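Local coordinates for protein platelet aggregation factor Sm-hPAF (Streptococcus mitis, PDB 4GWI) that binds fucosylated Lewis-type glycans through this F-type lectin domain and, as a cholesterol-dependent cytolysin, probably forms pores in cholesterol-containing host membranes, at residues Ala29-Asp34 / Gly42-Thr47; Ala55-Asp60 / Leu136-Val141. The protein carries 2 engineered substitutions. All coordinates share one frame; numbering follows the deposited sequence.

Overall arrangement
Both interactions belong to the F-type lectin domain, a beta sandwich of two antiparallel sheets, and their centres lie about 9 Å apart. Interaction 1 comes first along the chain and falls wholly within the loop region joining strand 17-20 to strand 56-61, near the fucose-bearing glycan. Interaction 2 is more central, its centre about 4 Å from that of the chain, and brings strand 56-61 of one sheet against 136-141 at the start of strand 138-145 of the other. One calcium ion draws ligands from both, and A32 O probably accepts a hydrogen bond from V141 N at 2.8 Å. The sugar-side loops are thereby tied directly to the sandwich core.

Interaction 1: residues Ala29-Asp34 / Gly42-Thr47; sequences ATRAVD and GHHSVT. Unlike the reference sequence in segment 29-34: T30 (reference Ala). With CA (calcium ion), chain F; MG (magnesium ion), chain C.
R31 reaches across 42-47 with its side chain while its carbonyl joins S45 on the calcium ion. R31 CB rests 3.7 Å from S45 C, and CG, anti to the carbonyl carbon (chi1 -69°), starts an extended chain that runs past the H44 carbonyl. R31 CD next comes 3.2 Å from V46 O. At NE the H44 oxygen stands over one face of the guanidinium, where the angle is too poor for a hydrogen bond. At the tip, R31 NH2 points almost straight at V46 O, in the plane of the group, but at 3.5 Å that bond is weak. R31 NH2 also donates to a water 3.0 Å away, which links it to H44 ND1. A long arginine suits this place because its methylenes pack on the backbone before the polar tip reaches H44 and V46.

At the backbone end, R31 O binds calcium at 2.2 Å, alongside D34 OD1 and both S45 O and OG. S45 OG donates to the syn lone pair of D34 OD2 at 2.6 Å, so one hydroxyl on a short side chain serves both metal and carboxylate; N36, A139 and E140 complete the site. T47 CG2 meets A32 CB at 3.6 Å. The 3-10 turn 29-32 packs against strands 17-20 and 56-61, with A29 on A18 and Q20 and A32 on W57, while A32 and T47 hydrogen-bond to strand 138-145.

Interaction 2: residues Ala55-Asp60 / Leu136-Val141; sequences AWWQVD and LSLAEV. With CA (calcium ion), chain F; MG (magnesium ion), chain E.
W57 fills the space between the two segments, its indole approached by L138 and V141, while L136 packs at the foot of the side chain. V141 comes tip to tip with the far end of the ring system: V141 CB lies 3.6 Å from W57 CH2, and V141 CG2 makes a CH-pi contact over the face of the six-membered ring of W57, 4.0 Å from the centroid and 27° off the normal. The L138 side chain runs obliquely to that of W57, L138 CD1 lying 3.9 Å from W57 CG. On the backbone side, L136 CD2 is 3.5 Å from W57 CB, and L136 CB meets A55 CB at 3.9 Å; the small alanine lets the chains come close there.

What aims the indole is its first torsion, CG anti to the backbone N (chi1 173°), together with NE1, which hydrogen-bonds to A29. The backbone of 55-60 is held by its neighbours in the sheet, W57 pairing with V127 and Q58 with S19. Facing it, V141 also leans on V70 and L72, while A139 and E140 form a classic beta bulge opposite Y73. At that bulge A139 O and E140 OE1 bind the calcium ion, at 2.3 and 2.4 Å. Since no hydrogen bond joins the two segments, their union rests on dispersion and a single CH-pi contact, as expected between the sheets of a sandwich; a broad tryptophan among branched aliphatics supplies them, and the metal ligands lie outside this apolar interface.

Interaction 1: residues Ala29-Asp34 / Gly42-Thr47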
# COMPACT_ATOMS: atom_id res chain seq x y z
N ALA A 29 2.31 9.99 -4.59
CA ALA A 29 2.34 8.55 -4.37
C ALA A 29 3.68 8.10 -3.76
O ALA A 29 3.68 7.14 -2.98
CB ALA A 29 2.19 7.80 -5.72
N THR A 30 4.73 8.84 -4.06
CA THR A 30 6.07 8.43 -3.53
C THR A 30 6.14 8.66 -2.02
O THR A 30 7.03 8.08 -1.38
CB THR A 30 7.20 9.17 -4.22
OG1 THR A 30 6.90 10.57 -4.27
CG2 THR A 30 7.34 8.72 -5.61
N ARG A 31 5.16 9.35 -1.42
CA ARG A 31 5.22 9.47 0.08
C ARG A 31 5.02 8.18 0.80
O ARG A 31 5.33 8.03 2.01
CB ARG A 31 4.16 10.47 0.52
CG ARG A 31 4.54 11.89 0.09
CD ARG A 31 3.36 12.81 0.45
NE ARG A 31 3.77 14.20 0.05
CZ ARG A 31 3.05 15.26 0.46
NH1 ARG A 31 3.51 16.53 0.15
NH2 ARG A 31 1.90 15.13 1.15
N ALA A 32 4.45 7.13 0.15
CA ALA A 32 4.27 5.86 0.85
C ALA A 32 5.50 4.94 0.74
O ALA A 32 5.49 3.89 1.35
CB ALA A 32 2.98 5.10 0.26
N VAL A 33 6.51 5.41 -0.01
CA VAL A 33 7.77 4.62 -0.05
C VAL A 33 9.00 5.51 0.26
O VAL A 33 10.14 5.23 -0.14
CB VAL A 33 7.95 3.86 -1.42
CG1 VAL A 33 6.86 2.75 -1.48
CG2 VAL A 33 7.90 4.85 -2.59
N ASP A 34 8.74 6.52 1.10
CA ASP A 34 9.84 7.44 1.40
C ASP A 34 10.56 7.07 2.68
O ASP A 34 11.45 7.91 3.10
CB ASP A 34 9.30 8.91 1.46
CG ASP A 34 8.34 9.13 2.61
OD1 ASP A 34 7.96 8.25 3.36
OD2 ASP A 34 7.95 10.35 2.77
N GLY A 42 -0.15 16.34 7.90
CA GLY A 42 0.55 17.66 7.92
C GLY A 42 2.08 17.55 7.97
O GLY A 42 2.78 18.59 7.78
N HIS A 43 2.62 16.34 8.23
CA HIS A 43 4.04 16.10 8.20
C HIS A 43 4.59 15.59 6.84
O HIS A 43 5.78 15.30 6.67
CB HIS A 43 4.42 15.14 9.31
CG HIS A 43 4.04 15.64 10.68
ND1 HIS A 43 4.19 14.83 11.75
CD2 HIS A 43 3.59 16.86 11.14
CE1 HIS A 43 3.74 15.49 12.89
NE2 HIS A 43 3.41 16.75 12.51
N HIS A 44 3.63 15.56 5.84
CA HIS A 44 4.02 15.42 4.41
C HIS A 44 4.47 14.04 3.98
O HIS A 44 5.14 13.96 2.95
CB HIS A 44 5.10 16.46 3.98
CG HIS A 44 4.73 17.87 4.33
ND1 HIS A 44 3.60 18.42 3.91
CD2 HIS A 44 5.44 18.86 5.02
CE1 HIS A 44 3.55 19.74 4.31
NE2 HIS A 44 4.67 20.00 4.98
N SER A 45 4.18 13.01 4.76
CA SER A 45 4.69 11.67 4.37
C SER A 45 3.49 10.72 4.13
O SER A 45 3.68 9.49 4.17
CB SER A 45 5.65 11.11 5.46
OG SER A 45 6.42 10.02 4.85
N VAL A 46 2.31 11.30 3.82
CA VAL A 46 1.11 10.46 3.58
C VAL A 46 0.57 10.83 2.20
O VAL A 46 0.53 12.01 1.81
CB VAL A 46 0.01 10.75 4.66
CG1 VAL A 46 -1.27 9.94 4.39
CG2 VAL A 46 0.56 10.50 6.13
N THR A 47 0.15 9.78 1.47
CA THR A 47 -0.34 10.05 0.08
C THR A 47 -1.82 10.47 0.14
O THR A 47 -2.48 10.39 1.20
CB THR A 47 -0.33 8.75 -0.74
OG1 THR A 47 -1.26 7.77 -0.20
CG2 THR A 47 1.05 8.00 -0.71
CA CA F . 5.67 7.88 4.23
MG MG C . 2.86 18.38 13.83
O HOH W 1 1.03 17.33 3.06
O HOH W 2 4.86 19.08 13.89
O HOH W 3 2.45 19.57 12.29
O HOH W 4 0.92 17.73 13.93
O HOH W 5 3.31 17.17 15.46
O HOH W 6 2.34 19.91 15.19

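Interaction 2: residues Ala55-Asp60 / Leu136-Val141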
# COMPACT_ATOMS: atom_id res chain seq x y z
N ALA A 55 -10.29 4.05 -5.94
CA ALA A 55 -8.91 4.67 -5.92
C ALA A 55 -7.88 3.53 -5.69
O ALA A 55 -8.17 2.52 -5.03
CB ALA A 55 -8.87 5.63 -4.75
N TRP A 56 -6.68 3.78 -6.20
CA TRP A 56 -5.65 2.76 -5.99
C TRP A 56 -4.25 3.43 -5.92
O TRP A 56 -4.07 4.56 -6.37
CB TRP A 56 -5.69 1.63 -7.10
CG TRP A 56 -5.51 2.18 -8.52
CD1 TRP A 56 -6.54 2.54 -9.43
CD2 TRP A 56 -4.28 2.63 -9.16
NE1 TRP A 56 -5.99 3.04 -10.60
CE2 TRP A 56 -4.64 3.13 -10.50
CE3 TRP A 56 -2.90 2.53 -8.83
CZ2 TRP A 56 -3.67 3.68 -11.38
CZ3 TRP A 56 -1.96 3.06 -9.71
CH2 TRP A 56 -2.33 3.64 -10.98
N TRP A 57 -3.31 2.65 -5.40
CA TRP A 57 -1.89 3.08 -5.31
C TRP A 57 -1.07 1.85 -5.64
O TRP A 57 -1.48 0.70 -5.33
CB TRP A 57 -1.69 3.51 -3.84
CG TRP A 57 -0.23 3.81 -3.56
CD1 TRP A 57 0.41 5.11 -3.59
CD2 TRP A 57 0.80 2.87 -3.18
NE1 TRP A 57 1.79 4.96 -3.28
CE2 TRP A 57 2.02 3.66 -3.01
CE3 TRP A 57 0.82 1.47 -2.95
CZ2 TRP A 57 3.24 3.06 -2.71
CZ3 TRP A 57 2.03 0.86 -2.63
CH2 TRP A 57 3.21 1.67 -2.45
N GLN A 58 0.11 2.01 -6.27
CA GLN A 58 0.93 0.86 -6.66
C GLN A 58 2.40 1.20 -6.50
O GLN A 58 2.80 2.37 -6.71
CB GLN A 58 0.65 0.60 -8.15
CG GLN A 58 1.48 -0.57 -8.69
CD GLN A 58 1.04 -0.76 -10.14
OE1 GLN A 58 1.60 -0.12 -11.04
NE2 GLN A 58 -0.01 -1.53 -10.28
N VAL A 59 3.21 0.19 -6.12
CA VAL A 59 4.67 0.36 -6.23
C VAL A 59 5.18 -0.72 -7.21
O VAL A 59 4.73 -1.88 -7.22
CB VAL A 59 5.32 0.23 -4.85
CG1 VAL A 59 4.91 -1.09 -4.13
CG2 VAL A 59 6.90 0.44 -4.97
N ASP A 60 6.15 -0.28 -8.02
CA ASP A 60 6.91 -1.19 -8.97
C ASP A 60 8.17 -1.57 -8.26
O ASP A 60 9.09 -0.69 -8.05
CB ASP A 60 7.16 -0.42 -10.25
CG ASP A 60 7.88 -1.24 -11.27
OD1 ASP A 60 8.27 -2.35 -10.95
OD2 ASP A 60 8.10 -0.64 -12.35
N LEU A 136 -7.78 7.44 -1.36
CA LEU A 136 -6.83 6.49 -0.72
C LEU A 136 -5.63 7.35 -0.21
O LEU A 136 -4.98 8.04 -0.97
CB LEU A 136 -6.41 5.44 -1.77
CG LEU A 136 -5.27 4.49 -1.27
CD1 LEU A 136 -5.71 3.70 -0.03
CD2 LEU A 136 -4.97 3.56 -2.51
N SER A 137 -5.37 7.14 1.09
CA SER A 137 -4.20 7.75 1.77
C SER A 137 -3.43 6.69 2.53
O SER A 137 -4.01 6.05 3.39
CB SER A 137 -4.66 8.85 2.76
OG SER A 137 -5.16 9.99 2.02
N LEU A 138 -2.15 6.58 2.24
CA LEU A 138 -1.31 5.62 2.97
C LEU A 138 -0.09 6.37 3.52
O LEU A 138 0.55 7.18 2.77
CB LEU A 138 -0.79 4.56 1.95
CG LEU A 138 -1.95 3.73 1.43
CD1 LEU A 138 -1.50 3.08 0.08
CD2 LEU A 138 -2.24 2.61 2.44
N ALA A 139 0.23 6.14 4.81
CA ALA A 139 1.46 6.78 5.26
C ALA A 139 2.71 6.06 4.79
O ALA A 139 3.74 6.62 4.61
CB ALA A 139 1.42 6.70 6.82
N GLU A 140 2.60 4.73 4.58
CA GLU A 140 3.78 3.96 4.09
C GLU A 140 3.26 2.57 3.70
O GLU A 140 2.31 2.07 4.30
CB GLU A 140 4.82 3.80 5.27
CG GLU A 140 6.21 3.39 4.71
CD GLU A 140 7.03 4.51 4.05
OE1 GLU A 140 6.60 5.66 3.85
OE2 GLU A 140 8.16 4.18 3.60
N VAL A 141 3.93 2.02 2.66
CA VAL A 141 3.74 0.58 2.37
C VAL A 141 5.15 -0.01 2.32
O VAL A 141 6.05 0.50 1.60
CB VAL A 141 3.10 0.46 0.96
CG1 VAL A 141 3.03 -1.04 0.59
CG2 VAL A 141 1.67 1.02 0.97
CA CA F . 5.67 7.88 4.23
MG MG E . 7.39 0.88 -13.73
O HOH W 7 6.58 -0.64 -15.16
O HOH W 8 5.69 1.22 -13.05
O HOH W 9 7.09 2.32 -15.31